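Local structure of putative uncharacterized protein (Pseudomonas phage 201phi2-1, 3R4V) at residues V118-S123 / G128-T133; V86-G91 / L98-T103; F31-K36 / G92-V97. The protein is of unknown function but belongs to the phage tubulin-like proteins and carries guanosine-5'-diphosphate in a nucleotide pocket. All blocks are in the same frame, centred on the assembly; numbering follows the deposited sequence. Where two conformers were deposited one is given.

Interaction 1 (V118-S123 / G128-T133); sequences VGAMES and GNDIDT. With GDP (guanosine-5'-diphosphate), chain B.
Ala120 N donates to Asp130 OD1 at 3.2 Å, with an N-H...O angle of 147°. The amide meets OD1 on its syn side, 24° out of the carboxylate plane. The other oxygen, Asp130 OD2, lies 2.5 Å from Ala120 O. Both carboxylate oxygens therefore face one residue of the loop, one toward its N-H and one toward its carbonyl. The first torsion of Asp130 (chi1 -70°) sets CG anti to its own carbonyl carbon and carries the carboxylate across to that loop. Leu90 and Ile281 also touch this buried side chain.

The contact closes the turn between strand 113-119 and helix 124-144, within a beta-alpha-beta unit that ends in strand 148-154. It belongs to the Rossmann-like nucleotide-binding part of the tubulin fold. Ser123 is the N-cap of the helix, and its OG is hydrogen-bonded to Asn126 N.

The 118-123 segment also lines the guanosine-5'-diphosphate pocket. Val118 CG1 lies 3.7 Å from N2 of the guanine. Ala120 CB meets the ribose, 3.5 Å from O2'. Glu122 lies along the same sugar, with its CG 3.4 Å from O2', and its OE2 is hydrogen-bonded to Tyr161 OH.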
loop_
_atom_site.group_PDB
_atom_site.type_symbol
_atom_site.label_atom_id
_atom_site.label_comp_id
_atom_site.label_asym_id
_atom_site.label_seq_id
_atom_site.Cartn_x
_atom_site.Cartn_y
_atom_site.Cartn_z
ATOM N N VAL A 118 0.497 -4.183 -2.355
ATOM C CA VAL A 118 0.949 -5.489 -2.830
ATOM C C VAL A 118 1.031 -5.506 -4.357
ATOM O O VAL A 118 0.086 -5.108 -5.047
ATOM C CB VAL A 118 -0.004 -6.605 -2.349
ATOM C CG1 VAL A 118 0.279 -7.922 -3.063
ATOM C CG2 VAL A 118 0.111 -6.792 -0.852
ATOM N N GLY A 119 2.153 -5.979 -4.883
ATOM C CA GLY A 119 2.308 -6.181 -6.314
ATOM C C GLY A 119 1.793 -7.560 -6.705
ATOM O O GLY A 119 2.468 -8.577 -6.493
ATOM N N ALA A 120 0.599 -7.598 -7.286
ATOM C CA ALA A 120 -0.042 -8.867 -7.637
ATOM C C ALA A 120 0.497 -9.360 -8.972
ATOM O O ALA A 120 0.707 -8.569 -9.894
ATOM C CB ALA A 120 -1.557 -8.688 -7.718
ATOM N N MET A 121 0.693 -10.669 -9.101
ATOM C CA MET A 121 1.494 -11.167 -10.212
ATOM C C MET A 121 0.844 -12.301 -11.000
ATOM O O MET A 121 1.484 -12.874 -11.878
ATOM C CB MET A 121 2.868 -11.637 -9.707
ATOM C CG MET A 121 3.655 -10.612 -8.907
ATOM S SD MET A 121 4.166 -9.216 -9.912
ATOM C CE MET A 121 5.097 -8.263 -8.712
ATOM N N GLU A 122 -0.411 -12.622 -10.699
ATOM C CA GLU A 122 -1.058 -13.799 -11.289
ATOM C C GLU A 122 -1.222 -13.753 -12.811
ATOM O O GLU A 122 -1.057 -14.767 -13.497
ATOM C CB GLU A 122 -2.446 -14.016 -10.671
ATOM C CG GLU A 122 -2.476 -14.355 -9.196
ATOM C CD GLU A 122 -3.892 -14.656 -8.717
ATOM O OE1 GLU A 122 -4.829 -14.544 -9.540
ATOM O OE2 GLU A 122 -4.072 -15.003 -7.527
ATOM N N SER A 123 -1.576 -12.585 -13.333
ATOM C CA SER A 123 -2.124 -12.493 -14.682
ATOM C C SER A 123 -1.742 -11.164 -15.314
ATOM O O SER A 123 -1.274 -10.271 -14.624
ATOM C CB SER A 123 -3.646 -12.556 -14.605
ATOM O OG SER A 123 -4.119 -11.491 -13.794
ATOM N N GLY A 128 -1.237 -5.264 -15.299
ATOM C CA GLY A 128 -1.742 -4.004 -15.820
ATOM C C GLY A 128 -2.296 -3.128 -14.715
ATOM O O GLY A 128 -2.061 -1.929 -14.683
ATOM N N ASN A 129 -3.032 -3.731 -13.794
ATOM C CA ASN A 129 -3.560 -2.974 -12.674
ATOM C C ASN A 129 -2.448 -2.426 -11.785
ATOM O O ASN A 129 -2.530 -1.290 -11.326
ATOM C CB ASN A 129 -4.569 -3.797 -11.866
ATOM C CG ASN A 129 -5.909 -3.917 -12.573
ATOM O OD1 ASN A 129 -6.216 -3.137 -13.475
ATOM N ND2 ASN A 129 -6.718 -4.886 -12.155
ATOM N N ASP A 130 -1.409 -3.232 -11.566
ATOM C CA ASP A 130 -0.279 -2.816 -10.737
ATOM C C ASP A 130 0.318 -1.545 -11.321
ATOM O O ASP A 130 0.549 -0.571 -10.605
ATOM C CB ASP A 130 0.838 -3.847 -10.727
ATOM C CG ASP A 130 0.489 -5.115 -9.978
ATOM O OD1 ASP A 130 -0.374 -5.103 -9.076
ATOM O OD2 ASP A 130 1.128 -6.134 -10.306
ATOM N N ILE A 131 0.551 -1.566 -12.633
ATOM C CA ILE A 131 1.118 -0.417 -13.340
ATOM C C ILE A 131 0.237 0.821 -13.219
ATOM O O ILE A 131 0.708 1.898 -12.853
ATOM C CB ILE A 131 1.318 -0.714 -14.822
ATOM C CG1 ILE A 131 2.385 -1.793 -15.002
ATOM C CG2 ILE A 131 1.700 0.562 -15.564
ATOM C CD1 ILE A 131 2.342 -2.451 -16.364
ATOM N N ASP A 132 -1.050 0.670 -13.537
ATOM C CA ASP A 132 -1.963 1.810 -13.496
ATOM C C ASP A 132 -2.107 2.363 -12.074
ATOM O O ASP A 132 -2.225 3.558 -11.891
ATOM C CB ASP A 132 -3.337 1.474 -14.082
ATOM C CG ASP A 132 -3.289 1.168 -15.563
ATOM O OD1 ASP A 132 -2.311 1.564 -16.242
ATOM O OD2 ASP A 132 -4.250 0.538 -16.048
ATOM N N THR A 133 -2.070 1.499 -11.067
ATOM C CA THR A 133 -2.204 1.966 -9.691
ATOM C C THR A 133 -0.935 2.688 -9.203
ATOM O O THR A 133 -1.029 3.719 -8.514
ATOM C CB THR A 133 -2.619 0.825 -8.758
ATOM O OG1 THR A 133 -3.788 0.198 -9.305
ATOM C CG2 THR A 133 -2.959 1.366 -7.385
HETATM P PB GDP B . -9.789 -6.363 -4.883
HETATM O O1B GDP B . -10.772 -6.851 -3.844
HETATM O O2B GDP B . -9.092 -5.146 -4.335
HETATM O O3B GDP B . -10.512 -6.058 -6.190
HETATM O O3A GDP B . -8.736 -7.519 -5.215
HETATM P PA GDP B . -7.935 -8.419 -4.149
HETATM O O1A GDP B . -8.836 -9.374 -3.383
HETATM O O2A GDP B . -7.121 -7.557 -3.226
HETATM O "O5'" GDP B . -7.023 -9.246 -5.137
HETATM C "C5'" GDP B . -6.150 -8.600 -6.081
HETATM C "C4'" GDP B . -4.963 -9.500 -6.403
HETATM O "O4'" GDP B . -4.091 -9.568 -5.267
HETATM C "C3'" GDP B . -5.357 -10.941 -6.688
HETATM O "O3'" GDP B . -5.554 -11.137 -8.085
HETATM C "C2'" GDP B . -4.160 -11.727 -6.198
HETATM O "O2'" GDP B . -3.134 -11.739 -7.190
HETATM C "C1'" GDP B . -3.614 -10.906 -5.052
HETATM N N9 GDP B . -4.178 -11.292 -3.741
HETATM C C8 GDP B . -5.454 -11.650 -3.459
HETATM N N7 GDP B . -5.607 -11.886 -2.131
HETATM C C5 GDP B . -4.416 -11.651 -1.534
HETATM C C6 GDP B . -3.876 -11.691 -0.157
HETATM O O6 GDP B . -4.603 -12.015 0.803
HETATM N N1 GDP B . -2.581 -11.370 0.020
HETATM C C2 GDP B . -1.777 -11.015 -1.007
HETATM N N2 GDP B . -0.478 -10.691 -0.774
HETATM N N3 GDP B . -2.210 -10.954 -2.288
HETATM C C4 GDP B . -3.491 -11.251 -2.600
#

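Interaction 2 (V86-G91 / L98-T103); sequences VCYSLG and LGPLIT. With GDP (guanosine-5'-diphosphate), chain B.
Tyr88 lays one face of its ring against the backbone of Gly99. Gly99 CA sits 3.9 Å from the ring centroid, 20° off the normal, in a CH-pi contact displaced toward the CD2-CE2 rim. With no side chain in the way, the helix backbone comes right onto the ring. Pro100 approaches from the same side, but obliquely and off-centre. Its CD is 4.2 Å from the centroid, and its CG reaches the phenol oxygen, Tyr88 OH, at 3.6 Å. A chi1 of 54° tucks Tyr88 CG between its backbone N and carbonyl carbon, and the ring extends beneath the helix.

At the ring's edge, in its plane, a water lies 2.8 Å from Tyr88 OH. The same water donates to Thr103 OG1. That hydroxyl in turn donates to Gly99 O at 2.8 Å, from above the carbonyl plane. Gly99 O also accepts from Thr103 N. Beside this group, Val86 CG1 comes to 4.1 Å from Thr103 OG1.

The contact packs strand 84-89 against helix 95-108; over 86-89 and 98-103 their directions make 152°, close to antiparallel. These are the first two elements of a beta-alpha-beta crossover to strand 113-119. At the strand's end, Ser89 OG forms an ST turn with Gly91 N and donates to O4' of guanosine-5'-diphosphate. The direct contacts are van der Waals and CH-pi. The water gives the buried Tyr88 OH a polar partner, and Thr103 OG1, which spends its proton on Gly99 O, accepts from it.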
loop_
_atom_site.group_PDB
_atom_site.type_symbol
_atom_site.label_atom_id
_atom_site.label_comp_id
_atom_site.label_asym_id
_atom_site.label_seq_id
_atom_site.Cartn_x
_atom_site.Cartn_y
_atom_site.Cartn_z
ATOM N N VAL A 86 -2.319 3.092 5.199
ATOM C CA VAL A 86 -3.263 2.600 4.192
ATOM C C VAL A 86 -2.743 1.305 3.562
ATOM O O VAL A 86 -1.559 1.197 3.287
ATOM C CB VAL A 86 -3.434 3.610 3.075
ATOM C CG1 VAL A 86 -4.630 3.212 2.203
ATOM C CG2 VAL A 86 -3.618 5.002 3.647
ATOM N N CYS A 87 -3.619 0.337 3.317
ATOM C CA CYS A 87 -3.157 -0.969 2.860
ATOM C C CYS A 87 -4.109 -1.611 1.856
ATOM O O CYS A 87 -5.301 -1.739 2.110
ATOM C CB CYS A 87 -2.955 -1.903 4.070
ATOM S SG CYS A 87 -2.555 -3.622 3.639
ATOM N N TYR A 88 -3.575 -2.016 0.714
ATOM C CA TYR A 88 -4.391 -2.626 -0.322
ATOM C C TYR A 88 -3.514 -3.261 -1.392
ATOM O O TYR A 88 -2.312 -3.009 -1.441
ATOM C CB TYR A 88 -5.301 -1.558 -0.954
ATOM C CG TYR A 88 -4.547 -0.344 -1.474
ATOM C CD1 TYR A 88 -4.158 -0.273 -2.799
ATOM C CD2 TYR A 88 -4.244 0.734 -0.638
ATOM C CE1 TYR A 88 -3.468 0.852 -3.299
ATOM C CE2 TYR A 88 -3.560 1.858 -1.133
ATOM C CZ TYR A 88 -3.182 1.898 -2.456
ATOM O OH TYR A 88 -2.499 2.994 -2.951
ATOM N N SER A 89 -4.122 -4.084 -2.248
ATOM C CA SER A 89 -3.444 -4.629 -3.412
ATOM C C SER A 89 -3.470 -3.654 -4.593
ATOM O O SER A 89 -4.497 -3.031 -4.867
ATOM C CB SER A 89 -4.077 -5.963 -3.836
ATOM O OG SER A 89 -3.369 -6.541 -4.934
ATOM N N LEU A 90 -2.346 -3.545 -5.302
ATOM C CA LEU A 90 -2.276 -2.738 -6.512
ATOM C C LEU A 90 -2.960 -3.419 -7.685
ATOM O O LEU A 90 -3.216 -2.777 -8.703
ATOM C CB LEU A 90 -0.828 -2.483 -6.919
ATOM C CG LEU A 90 0.085 -1.810 -5.911
ATOM C CD1 LEU A 90 1.523 -1.936 -6.374
ATOM C CD2 LEU A 90 -0.340 -0.347 -5.769
ATOM N N GLY A 91 -3.238 -4.717 -7.557
ATOM C CA GLY A 91 -3.580 -5.507 -8.729
ATOM C C GLY A 91 -5.028 -5.910 -8.943
ATOM O O GLY A 91 -5.356 -6.482 -9.981
ATOM N N LEU A 98 -10.397 2.235 -4.281
ATOM C CA LEU A 98 -10.700 2.811 -2.982
ATOM C C LEU A 98 -9.445 3.337 -2.267
ATOM O O LEU A 98 -9.462 4.434 -1.694
ATOM C CB LEU A 98 -11.398 1.789 -2.083
ATOM C CG LEU A 98 -12.799 1.398 -2.548
ATOM C CD1 LEU A 98 -13.332 0.240 -1.718
ATOM C CD2 LEU A 98 -13.721 2.606 -2.496
ATOM N N GLY A 99 -8.377 2.541 -2.283
ATOM C CA GLY A 99 -7.138 2.885 -1.584
ATOM C C GLY A 99 -6.605 4.243 -2.034
ATOM O O GLY A 99 -6.446 5.161 -1.226
ATOM N N PRO A 100 -6.335 4.387 -3.335
ATOM C CA PRO A 100 -5.839 5.687 -3.806
ATOM C C PRO A 100 -6.833 6.856 -3.685
ATOM O O PRO A 100 -6.394 7.988 -3.462
ATOM C CB PRO A 100 -5.468 5.411 -5.264
ATOM C CG PRO A 100 -5.106 3.925 -5.263
ATOM C CD PRO A 100 -6.141 3.323 -4.337
ATOM N N LEU A 101 -8.132 6.621 -3.844
ATOM C CA LEU A 101 -9.083 7.714 -3.631
ATOM C C LEU A 101 -9.007 8.214 -2.191
ATOM O O LEU A 101 -8.958 9.418 -1.946
ATOM C CB LEU A 101 -10.515 7.302 -3.978
ATOM C CG LEU A 101 -10.751 7.134 -5.483
ATOM C CD1 LEU A 101 -12.126 6.533 -5.698
ATOM C CD2 LEU A 101 -10.616 8.473 -6.225
ATOM N N ILE A 102 -8.992 7.289 -1.238
ATOM C CA ILE A 102 -8.919 7.675 0.175
ATOM C C ILE A 102 -7.587 8.385 0.439
ATOM O O ILE A 102 -7.528 9.368 1.191
ATOM C CB ILE A 102 -9.116 6.467 1.096
ATOM C CG1 ILE A 102 -10.572 6.007 1.044
ATOM C CG2 ILE A 102 -8.728 6.807 2.553
ATOM C CD1 ILE A 102 -10.786 4.635 1.627
ATOM N N THR A 103 -6.540 7.902 -0.222
ATOM C CA THR A 103 -5.194 8.470 -0.094
ATOM C C THR A 103 -5.205 9.928 -0.551
ATOM O O THR A 103 -4.649 10.803 0.113
ATOM C CB THR A 103 -4.180 7.664 -0.909
ATOM O OG1 THR A 103 -4.107 6.334 -0.379
ATOM C CG2 THR A 103 -2.792 8.295 -0.842
HETATM P PB GDP B . -9.789 -6.363 -4.883
HETATM O O1B GDP B . -10.772 -6.851 -3.844
HETATM O O2B GDP B . -9.092 -5.146 -4.335
HETATM O O3B GDP B . -10.512 -6.058 -6.190
HETATM O O3A GDP B . -8.736 -7.519 -5.215
HETATM P PA GDP B . -7.935 -8.419 -4.149
HETATM O O1A GDP B . -8.836 -9.374 -3.383
HETATM O O2A GDP B . -7.121 -7.557 -3.226
HETATM O "O5'" GDP B . -7.023 -9.246 -5.137
HETATM C "C5'" GDP B . -6.150 -8.600 -6.081
HETATM C "C4'" GDP B . -4.963 -9.500 -6.403
HETATM O "O4'" GDP B . -4.091 -9.568 -5.267
HETATM C "C3'" GDP B . -5.357 -10.941 -6.688
HETATM O "O3'" GDP B . -5.554 -11.137 -8.085
HETATM C "C2'" GDP B . -4.160 -11.727 -6.198
HETATM O "O2'" GDP B . -3.134 -11.739 -7.190
HETATM C "C1'" GDP B . -3.614 -10.906 -5.052
HETATM N N9 GDP B . -4.178 -11.292 -3.741
HETATM C C8 GDP B . -5.454 -11.650 -3.459
HETATM N N7 GDP B . -5.607 -11.886 -2.131
HETATM C C5 GDP B . -4.416 -11.651 -1.534
HETATM C C6 GDP B . -3.876 -11.691 -0.157
HETATM O O6 GDP B . -4.603 -12.015 0.803
HETATM N N1 GDP B . -2.581 -11.370 0.020
HETATM C C2 GDP B . -1.777 -11.015 -1.007
HETATM N N2 GDP B . -0.478 -10.691 -0.774
HETATM N N3 GDP B . -2.210 -10.954 -2.288
HETATM C C4 GDP B . -3.491 -11.251 -2.600
HETATM O O HOH W 1 -1.841 4.801 -0.961
#

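Interaction 3 (F31-K36 / G92-V97); sequences FDTCDK and GGSGSV. With GDP (guanosine-5'-diphosphate), chain B.
The glycine-rich signature motif of the tubulin family, here running Gly91-Gly92-Gly93-Ser94-Gly95-Ser96, meets the end of strand 28-32 and the loop just after it. The central side-chain bond joins Thr33 OG1 and Ser94 OG at 2.7 Å, and either hydroxyl could be the donor. Thr33 CG2 also lies against Ser94 OG, 3.4 Å away. Asp32 OD2 comes to 3.6 Å from Ser94 CB. That same oxygen accepts from Thr33 N at 2.8 Å, on the anti side and 34° out of the carboxylate plane. This bond holds the Asp32 carboxylate over the backbone of the residue that grips Ser94. The Asp32 side chain is about 4 Å from a bound magnesium ion.

With its hydroxyl turned to Thr33 (chi1 -64°, OG anti to the carbonyl carbon), Ser94 uses its backbone for the nucleotide. Ser94 N and Gly93 N both donate to O3B of guanosine-5'-diphosphate, and Gly95 N donates to O2B at 2.7 Å. Three amides thus hold the terminal phosphate, and the start of the following helix would probably add to its stabilisation. Ser96 OG donates to Gly92 O at 2.7 Å, which ties the motif to itself.

Around the contact, helix 60-67 touches Ser94 through Ile63. Strand 46-49 borders strand 28-32 on one side and strand 6-10 borders it on the other, while the motif leads into helix 95-108.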
loop_
_atom_site.group_PDB
_atom_site.type_symbol
_atom_site.label_atom_id
_atom_site.label_comp_id
_atom_site.label_asym_id
_atom_site.label_seq_id
_atom_site.Cartn_x
_atom_site.Cartn_y
_atom_site.Cartn_z
ATOM N N PHE A 31 -12.617 -1.078 4.044
ATOM C CA PHE A 31 -13.535 -0.717 2.969
ATOM C C PHE A 31 -13.452 -1.718 1.819
ATOM O O PHE A 31 -12.367 -2.176 1.459
ATOM C CB PHE A 31 -13.207 0.691 2.450
ATOM C CG PHE A 31 -13.232 1.739 3.518
ATOM C CD1 PHE A 31 -12.083 2.058 4.220
ATOM C CD2 PHE A 31 -14.418 2.372 3.855
ATOM C CE1 PHE A 31 -12.107 3.008 5.229
ATOM C CE2 PHE A 31 -14.453 3.319 4.863
ATOM C CZ PHE A 31 -13.292 3.638 5.554
ATOM N N ASP A 32 -14.604 -2.050 1.246
ATOM C CA ASP A 32 -14.662 -2.917 0.077
ATOM C C ASP A 32 -15.960 -2.655 -0.670
ATOM O O ASP A 32 -16.815 -1.892 -0.211
ATOM C CB ASP A 32 -14.569 -4.398 0.477
ATOM C CG ASP A 32 -13.879 -5.259 -0.584
ATOM O OD1 ASP A 32 -13.498 -6.404 -0.260
ATOM O OD2 ASP A 32 -13.703 -4.799 -1.735
ATOM N N THR A 33 -16.099 -3.298 -1.822
ATOM C CA THR A 33 -17.249 -3.102 -2.695
ATOM C C THR A 33 -18.278 -4.214 -2.534
ATOM O O THR A 33 -19.404 -4.117 -3.032
ATOM C CB THR A 33 -16.796 -3.028 -4.153
ATOM O OG1 THR A 33 -15.958 -4.154 -4.441
ATOM C CG2 THR A 33 -16.005 -1.742 -4.390
ATOM N N CYS A 34 -17.874 -5.279 -1.847
ATOM C CA CYS A 34 -18.806 -6.347 -1.486
ATOM C C CYS A 34 -18.304 -7.020 -0.218
ATOM O O CYS A 34 -17.428 -6.485 0.456
ATOM C CB CYS A 34 -18.979 -7.361 -2.620
ATOM S SG CYS A 34 -20.469 -8.391 -2.480
ATOM N N ASP A 35 -18.876 -8.170 0.127
ATOM C CA ASP A 35 -18.529 -8.832 1.383
ATOM C C ASP A 35 -17.799 -10.166 1.209
ATOM O O ASP A 35 -17.784 -10.990 2.126
ATOM C CB ASP A 35 -19.783 -9.020 2.258
ATOM C CG ASP A 35 -20.790 -10.006 1.663
ATOM O OD1 ASP A 35 -20.664 -10.375 0.475
ATOM O OD2 ASP A 35 -21.724 -10.406 2.395
ATOM N N LYS A 36 -17.190 -10.376 0.047
ATOM C CA LYS A 36 -16.548 -11.655 -0.254
ATOM C C LYS A 36 -15.433 -11.987 0.735
ATOM O O LYS A 36 -15.133 -13.157 0.982
ATOM C CB LYS A 36 -16.010 -11.670 -1.688
ATOM C CG LYS A 36 -17.058 -11.332 -2.736
ATOM C CD LYS A 36 -16.553 -11.589 -4.149
ATOM C CE LYS A 36 -17.429 -10.887 -5.183
ATOM N NZ LYS A 36 -18.872 -11.230 -5.036
ATOM N N GLY A 92 -5.894 -5.619 -7.982
ATOM C CA GLY A 92 -7.312 -5.925 -8.123
ATOM C C GLY A 92 -8.077 -4.711 -8.630
ATOM O O GLY A 92 -7.479 -3.776 -9.169
ATOM N N GLY A 93 -9.392 -4.721 -8.442
ATOM C CA GLY A 93 -10.253 -3.683 -8.971
ATOM C C GLY A 93 -10.777 -2.730 -7.916
ATOM O O GLY A 93 -11.043 -1.566 -8.215
ATOM N N SER A 94 -10.912 -3.213 -6.681
ATOM C CA SER A 94 -11.558 -2.444 -5.614
ATOM C C SER A 94 -10.576 -1.746 -4.676
ATOM O O SER A 94 -10.678 -0.528 -4.454
ATOM C CB SER A 94 -12.514 -3.327 -4.803
ATOM O OG SER A 94 -13.580 -3.784 -5.615
ATOM N N GLY A 95 -9.637 -2.513 -4.121
ATOM C CA GLY A 95 -8.605 -1.947 -3.272
ATOM C C GLY A 95 -7.798 -0.901 -4.014
ATOM O O GLY A 95 -7.485 0.156 -3.462
ATOM N N SER A 96 -7.477 -1.182 -5.274
ATOM C CA SER A 96 -6.598 -0.308 -6.040
ATOM C C SER A 96 -7.315 0.954 -6.534
ATOM O O SER A 96 -6.706 1.778 -7.213
ATOM C CB SER A 96 -6.011 -1.055 -7.228
ATOM O OG SER A 96 -7.048 -1.342 -8.170
ATOM N N VAL A 97 -8.604 1.060 -6.224
ATOM C CA VAL A 97 -9.406 2.252 -6.513
ATOM C C VAL A 97 -9.790 2.963 -5.221
ATOM O O VAL A 97 -9.515 4.153 -5.059
ATOM C CB VAL A 97 -10.651 1.915 -7.354
ATOM C CG1 VAL A 97 -11.600 3.105 -7.402
ATOM C CG2 VAL A 97 -10.218 1.521 -8.762
HETATM P PB GDP B . -9.789 -6.363 -4.883
HETATM O O1B GDP B . -10.772 -6.851 -3.844
HETATM O O2B GDP B . -9.092 -5.146 -4.335
HETATM O O3B GDP B . -10.512 -6.058 -6.190
HETATM O O3A GDP B . -8.736 -7.519 -5.215
HETATM P PA GDP B . -7.935 -8.419 -4.149
HETATM O O1A GDP B . -8.836 -9.374 -3.383
HETATM O O2A GDP B . -7.121 -7.557 -3.226
HETATM O "O5'" GDP B . -7.023 -9.246 -5.137
HETATM C "C5'" GDP B . -6.150 -8.600 -6.081
HETATM C "C4'" GDP B . -4.963 -9.500 -6.403
HETATM O "O4'" GDP B . -4.091 -9.568 -5.267
HETATM C "C3'" GDP B . -5.357 -10.941 -6.688
HETATM O "O3'" GDP B . -5.554 -11.137 -8.085
HETATM C "C2'" GDP B . -4.160 -11.727 -6.198
HETATM O "O2'" GDP B . -3.134 -11.739 -7.190
HETATM C "C1'" GDP B . -3.614 -10.906 -5.052
HETATM N N9 GDP B . -4.178 -11.292 -3.741
HETATM C C8 GDP B . -5.454 -11.650 -3.459
HETATM N N7 GDP B . -5.607 -11.886 -2.131
HETATM C C5 GDP B . -4.416 -11.651 -1.534
HETATM C C6 GDP B . -3.876 -11.691 -0.157
HETATM O O6 GDP B . -4.603 -12.015 0.803
HETATM N N1 GDP B . -2.581 -11.370 0.020
HETATM C C2 GDP B . -1.777 -11.015 -1.007
HETATM N N2 GDP B . -0.478 -10.691 -0.774
HETATM N N3 GDP B . -2.210 -10.954 -2.288
HETATM C C4 GDP B . -3.491 -11.251 -2.600
#

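Overall arrangement
Along the chain, segment 31-36 comes first, at the end of strand 28-32. Interaction 3 pairs it with 92-97 and closes a loop of 55 residues. Segment 86-91 lies within that loop, but its partner 98-103 lies beyond it, so interactions 2 and 3 cross and share helix 95-108. Interaction 1 follows in series and closes the short turn after strand 113-119. Strands 84-89 and 113-119 are neighbours in the sheet, and Val118 O to Leu90 N is a probable hydrogen bond. Asn129 of interaction 1 also reaches Gly91 O. All three contacts touch guanosine-5'-diphosphate, from its guanosine part to its terminal phosphate.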